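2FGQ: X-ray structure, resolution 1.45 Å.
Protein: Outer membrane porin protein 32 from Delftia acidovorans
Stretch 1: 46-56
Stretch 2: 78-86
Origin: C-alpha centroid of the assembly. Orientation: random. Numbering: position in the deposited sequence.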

ATOM      1  N   ASP A  46     -16.430  19.793  12.841  1.00 15.46           N
ATOM      2  CA  ASP A  46     -17.263  21.003  12.915  1.00 16.43           C
ATOM      3  C   ASP A  46     -16.372  22.190  13.227  1.00 16.20           C
ATOM      4  O   ASP A  46     -15.690  22.195  14.256  1.00 17.74           O
ATOM      5  CB  ASP A  46     -18.295  20.775  14.041  1.00 18.49           C
ATOM      6  CG  ASP A  46     -19.303  21.881  14.170  1.00 22.98           C
ATOM      7  OD1 ASP A  46     -19.208  22.919  13.502  1.00 29.13           O
ATOM      8  OD2 ASP A  46     -20.267  21.775  14.964  1.00 33.83           O
ATOM      9  N   LEU A  47     -16.363  23.190  12.349  1.00 14.90           N
ATOM     10  CA  LEU A  47     -15.519  24.365  12.481  1.00 15.64           C
ATOM     11  C   LEU A  47     -16.267  25.532  13.083  1.00 17.62           C
ATOM     12  O   LEU A  47     -15.674  26.583  13.301  1.00 20.39           O
ATOM     13  CB  LEU A  47     -14.948  24.799  11.134  1.00 15.37           C
ATOM     14  CG  LEU A  47     -14.132  23.722  10.393  1.00 14.70           C
ATOM     15  CD1 LEU A  47     -13.702  24.229   9.028  1.00 15.28           C
ATOM     16  CD2 LEU A  47     -12.932  23.327  11.183  1.00 16.23           C
ATOM     17  N   GLY A  48     -17.536  25.329  13.356  1.00 19.26           N
ATOM     18  CA  GLY A  48     -18.387  26.388  13.872  1.00 20.60           C
ATOM     19  C   GLY A  48     -19.035  27.132  12.736  1.00 22.38           C
ATOM     20  O   GLY A  48     -18.616  27.063  11.572  1.00 22.18           O
ATOM     21  N   GLY A  49     -20.131  27.814  13.057  1.00 24.15           N
ATOM     22  CA  GLY A  49     -20.802  28.639  12.082  1.00 25.07           C
ATOM     23  C   GLY A  49     -21.374  27.863  10.916  1.00 24.95           C
ATOM     24  O   GLY A  49     -21.503  28.426   9.844  1.00 28.26           O
ATOM     25  N   GLY A  50     -21.686  26.583  11.117  1.00 23.68           N
ATOM     26  CA  GLY A  50     -22.221  25.720  10.087  1.00 23.24           C
ATOM     27  C   GLY A  50     -21.197  25.186   9.066  1.00 21.74           C
ATOM     28  O   GLY A  50     -21.567  24.463   8.142  1.00 24.08           O
ATOM     29  N   LEU A  51     -19.924  25.503   9.254  1.00 18.79           N
ATOM     30  CA  LEU A  51     -18.864  25.047   8.332  1.00 17.35           C
ATOM     31  C   LEU A  51     -18.247  23.767   8.866  1.00 15.87           C
ATOM     32  O   LEU A  51     -18.040  23.654  10.059  1.00 15.84           O
ATOM     33  CB  LEU A  51     -17.797  26.112   8.231  1.00 17.77           C
ATOM     34  CG  LEU A  51     -16.691  25.949   7.181  1.00 20.14           C
ATOM     35  CD1 LEU A  51     -17.291  25.948   5.752  1.00 20.42           C
ATOM     36  CD2 LEU A  51     -15.627  27.019   7.344  1.00 21.66           C
ATOM     37  N   LYS A  52     -17.954  22.825   7.977  1.00 14.58           N
ATOM     38  CA  LYS A  52     -17.349  21.555   8.352  1.00 15.38           C
ATOM     39  C   LYS A  52     -16.171  21.261   7.411  1.00 13.77           C
ATOM     40  O   LYS A  52     -16.212  21.583   6.233  1.00 16.02           O
ATOM     41  CB  LYS A  52     -18.355  20.418   8.234  1.00 16.81           C
ATOM     42  CG  LYS A  52     -19.515  20.498   9.202  1.00 21.14           C
ATOM     43  CD  LYS A  52     -20.368  19.234   9.099  1.00 27.94           C
ATOM     44  CE  LYS A  52     -21.692  19.372   9.886  1.00 32.97           C
ATOM     45  NZ  LYS A  52     -21.473  19.883  11.278  1.00 38.01           N
ATOM     46  N   ALA A  53     -15.111  20.691   7.957  1.00 12.62           N
ATOM     47  CA  ALA A  53     -14.023  20.170   7.161  1.00 12.24           C
ATOM     48  C   ALA A  53     -14.127  18.666   7.143  1.00 13.10           C
ATOM     49  O   ALA A  53     -14.533  18.053   8.117  1.00 15.79           O
ATOM     50  CB  ALA A  53     -12.694  20.579   7.743  1.00 13.60           C
ATOM     51  N   GLY A  54     -13.708  18.066   6.049  1.00 11.45           N
ATOM     52  CA  GLY A  54     -13.754  16.607   5.943  1.00 12.33           C
ATOM     53  C   GLY A  54     -12.552  16.080   5.219  1.00 10.01           C
ATOM     54  O   GLY A  54     -11.872  16.784   4.506  1.00 11.38           O
ATOM     55  N   PHE A  55     -12.318  14.778   5.387  1.00  9.99           N
ATOM     56  CA  PHE A  55     -11.398  14.074   4.531  1.00 10.04           C
ATOM     57  C   PHE A  55     -11.937  12.665   4.301  1.00  9.91           C
ATOM     58  O   PHE A  55     -12.764  12.193   5.066  1.00 11.20           O
ATOM     59  CB  PHE A  55      -9.988  14.038   5.142  1.00 10.62           C
ATOM     60  CG  PHE A  55      -9.829  13.019   6.204  1.00 12.60           C
ATOM     61  CD1 PHE A  55      -9.363  11.745   5.902  1.00 14.08           C
ATOM     62  CD2 PHE A  55     -10.269  13.270   7.496  1.00 13.76           C
ATOM     63  CE1 PHE A  55      -9.296  10.768   6.866  1.00 14.92           C
ATOM     64  CE2 PHE A  55     -10.171  12.260   8.490  1.00 15.38           C
ATOM     65  CZ  PHE A  55      -9.688  11.020   8.145  1.00 14.60           C
ATOM     66  N   TRP A  56     -11.453  12.022   3.249  1.00  8.93           N
ATOM     67  CA  TRP A  56     -11.910  10.686   2.901  1.00  8.70           C
ATOM     68  C   TRP A  56     -10.825  10.003   2.099  1.00  8.87           C
ATOM     69  O   TRP A  56     -10.391  10.518   1.053  1.00 11.10           O
ATOM     70  CB  TRP A  56     -13.182  10.873   2.073  1.00  9.54           C
ATOM     71  CG  TRP A  56     -13.949   9.632   1.791  1.00 11.82           C
ATOM     72  CD1 TRP A  56     -13.494   8.466   1.234  1.00 11.55           C
ATOM     73  CD2 TRP A  56     -15.339   9.449   2.017  1.00 10.95           C
ATOM     74  NE1 TRP A  56     -14.538   7.590   1.081  1.00 12.16           N
ATOM     75  CE2 TRP A  56     -15.674   8.151   1.564  1.00 12.38           C
ATOM     76  CE3 TRP A  56     -16.345  10.249   2.557  1.00 13.42           C
ATOM     77  CZ2 TRP A  56     -16.971   7.613   1.658  1.00 13.21           C
ATOM     78  CZ3 TRP A  56     -17.643   9.723   2.637  1.00 13.69           C
ATOM     79  CH2 TRP A  56     -17.947   8.428   2.180  1.00 14.04           C
TER
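Stretch 2, residues 78-86: TVSLSGNFG

The apolar centre of the contact is L81, a leucine in the m rotamer with chi2 t. Its CD2 lies 3.9 Å from CD1 of L47 and 4.0 Å from CB of A53, so a single methyl, CD2, touches both L47 and A53. The end of L81 comes nearer to stretch 1, over the small methyl of the paired A53. L51 closes the cluster: its CA-to-CB bond points away from stretch 2, but with chi1 t and chi2 p its end comes nearer, with CD1 4.5 Å from CB of L81 and 3.8 Å from CE2 of F85, approaching that ring at its edge, near the ring plane. V79 and F55 lie on the same face as A53 and L81, their CA atoms 4.2 Å apart. Beta-branched V79, like T78, favours extended backbone; the large rings of F55, on this face, and W56, on the face of T78, lead away from the pairing, so each meets its partner near the backbone.

These side chains ride on two extended strands. Residues 78-83 run antiparallel to the strand that carries K52 to W56, with 160° between their N-to-C directions and a closest axial approach of 4.5 Å. The register pairs K52 with S82, A53 with L81, G54 with S80, F55 with V79 and W56 with T78. Every second pair is hydrogen-bonded in both directions: the N to O distances of K52 with S82, G54 with S80 and W56 with T78 are 2.9 to 3.0 Å. Between these rungs lie CA-H...O contacts, such as CA of L81 to O of K52 at 3.3 Å.

The face bearing K52, W56, T78, S80 and S82 is more polar. G54 suits its place because an ideal CB there would fall 2.9 Å from OG of S80, a clash. CB of K52 packs 3.6 Å from OG of S82 while the rest of the lysine leads away into exposed surroundings; CB of W56 likewise lies 3.6 Å from OG1 of T78. A water lies by the two serine hydroxyls, its O 3.0 Å from OG of S80 and 2.9 Å from OG of S82, and also donates a weak hydrogen bond to O of K52 at 3.4 Å.

At the outer end, a type I' turn from G48 to L51 meets a type I turn from G83 to G86. Positive phi favours glycine at G49 and G50. CA of G83 approaches O of G50 to 3.4 Å, where a CB would be tight. A second water accepts from N of N84 at 2.8 Å and donates weakly to O of G50 at 3.2 Å, bridging the two turns.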

ATOM      1  N   THR A  78      -9.818  12.662  -0.772  1.00  9.05           N
ATOM      2  CA  THR A  78     -10.222  14.064  -0.778  1.00  9.56           C
ATOM      3  C   THR A  78     -10.110  14.734   0.573  1.00 10.22           C
ATOM      4  O   THR A  78     -10.090  14.108   1.634  1.00 10.64           O
ATOM      5  CB  THR A  78     -11.705  14.209  -1.237  1.00 11.44           C
ATOM      6  OG1 THR A  78     -12.541  13.327  -0.451  1.00 10.70           O
ATOM      7  CG2 THR A  78     -11.859  13.799  -2.699  1.00 10.94           C
ATOM      8  N   VAL A  79     -10.060  16.055   0.489  1.00 10.00           N
ATOM      9  CA  VAL A  79     -10.276  16.948   1.620  1.00  9.95           C
ATOM     10  C   VAL A  79     -11.333  17.942   1.163  1.00 10.37           C
ATOM     11  O   VAL A  79     -11.412  18.293  -0.017  1.00 11.03           O
ATOM     12  CB  VAL A  79      -8.941  17.609   2.082  1.00  9.98           C
ATOM     13  CG1 VAL A  79      -8.219  18.400   0.957  1.00 12.58           C
ATOM     14  CG2 VAL A  79      -9.143  18.494   3.314  1.00 11.72           C
ATOM     15  N   SER A  80     -12.167  18.356   2.105  1.00 10.76           N
ATOM     16  CA  SER A  80     -13.331  19.147   1.724  1.00 12.77           C
ATOM     17  C   SER A  80     -13.716  20.187   2.742  1.00 11.88           C
ATOM     18  O   SER A  80     -13.384  20.092   3.905  1.00 11.88           O
ATOM     19  CB  SER A  80     -14.553  18.250   1.502  1.00 13.35           C
ATOM     20  OG  SER A  80     -14.848  17.503   2.677  1.00 15.01           O
ATOM     21  N   LEU A  81     -14.509  21.137   2.280  1.00 12.06           N
ATOM     22  CA  LEU A  81     -15.261  22.031   3.146  1.00 12.83           C
ATOM     23  C   LEU A  81     -16.712  21.970   2.726  1.00 12.80           C
ATOM     24  O   LEU A  81     -17.003  21.898   1.555  1.00 12.96           O
ATOM     25  CB  LEU A  81     -14.761  23.482   3.027  1.00 12.79           C
ATOM     26  CG  LEU A  81     -13.423  23.836   3.640  1.00 14.32           C
ATOM     27  CD1 LEU A  81     -13.121  25.310   3.307  1.00 17.23           C
ATOM     28  CD2 LEU A  81     -13.388  23.597   5.143  1.00 17.40           C
ATOM     29  N   SER A  82     -17.595  21.998   3.705  1.00 13.46           N
ATOM     30  CA  SER A  82     -19.014  21.895   3.449  1.00 14.99           C
ATOM     31  C   SER A  82     -19.785  22.761   4.406  1.00 15.51           C
ATOM     32  O   SER A  82     -19.304  23.129   5.467  1.00 15.95           O
ATOM     33  CB  SER A  82     -19.460  20.463   3.547  1.00 16.47           C
ATOM     34  OG  SER A  82     -19.309  19.952   4.841  1.00 22.03           O
ATOM     35  N   GLY A  83     -21.005  23.063   4.015  1.00 16.52           N
ATOM     36  CA  GLY A  83     -21.834  23.968   4.783  1.00 17.43           C
ATOM     37  C   GLY A  83     -23.119  24.233   4.056  1.00 17.79           C
ATOM     38  O   GLY A  83     -23.519  23.450   3.195  1.00 17.51           O
ATOM     39  N   ASN A  84     -23.728  25.382   4.345  1.00 17.92           N
ATOM     40  CA  ASN A  84     -25.010  25.679   3.718  1.00 18.58           C
ATOM     41  C   ASN A  84     -24.897  25.974   2.213  1.00 18.13           C
ATOM     42  O   ASN A  84     -25.886  25.947   1.492  1.00 18.11           O
ATOM     43  CB  ASN A  84     -25.791  26.763   4.491  1.00 19.31           C
ATOM     44  CG  ASN A  84     -25.176  28.152   4.461  1.00 23.28           C
ATOM     45  OD1 ASN A  84     -25.649  29.045   5.223  1.00 31.51           O
ATOM     46  ND2 ASN A  84     -24.194  28.388   3.612  1.00 26.19           N
ATOM     47  N   PHE A  85     -23.674  26.226   1.746  1.00 18.07           N
ATOM     48  CA  PHE A  85     -23.359  26.452   0.349  1.00 17.30           C
ATOM     49  C   PHE A  85     -23.239  25.154  -0.484  1.00 16.59           C
ATOM     50  O   PHE A  85     -23.186  25.218  -1.695  1.00 18.03           O
ATOM     51  CB  PHE A  85     -22.071  27.271   0.224  1.00 17.62           C
ATOM     52  CG  PHE A  85     -20.866  26.576   0.786  1.00 18.38           C
ATOM     53  CD1 PHE A  85     -20.158  25.643   0.031  1.00 19.56           C
ATOM     54  CD2 PHE A  85     -20.520  26.775   2.099  1.00 20.27           C
ATOM     55  CE1 PHE A  85     -19.072  24.965   0.598  1.00 18.98           C
ATOM     56  CE2 PHE A  85     -19.459  26.112   2.663  1.00 19.39           C
ATOM     57  CZ  PHE A  85     -18.736  25.205   1.920  1.00 17.89           C
ATOM     58  N   GLY A  86     -23.203  24.002   0.174  1.00 15.08           N
ATOM     59  CA  GLY A  86     -22.924  22.744  -0.481  1.00 15.37           C
ATOM     60  C   GLY A  86     -21.599  22.182   0.008  1.00 14.37           C
ATOM     61  O   GLY A  86     -21.284  22.238   1.194  1.00 16.02           O
TER
HETATM   62  O   HOH W   1     -22.732  26.886   6.453  1.00 35.26           O
HETATM   63  O   HOH W   2     -16.763  18.608   4.657  1.00 24.51           O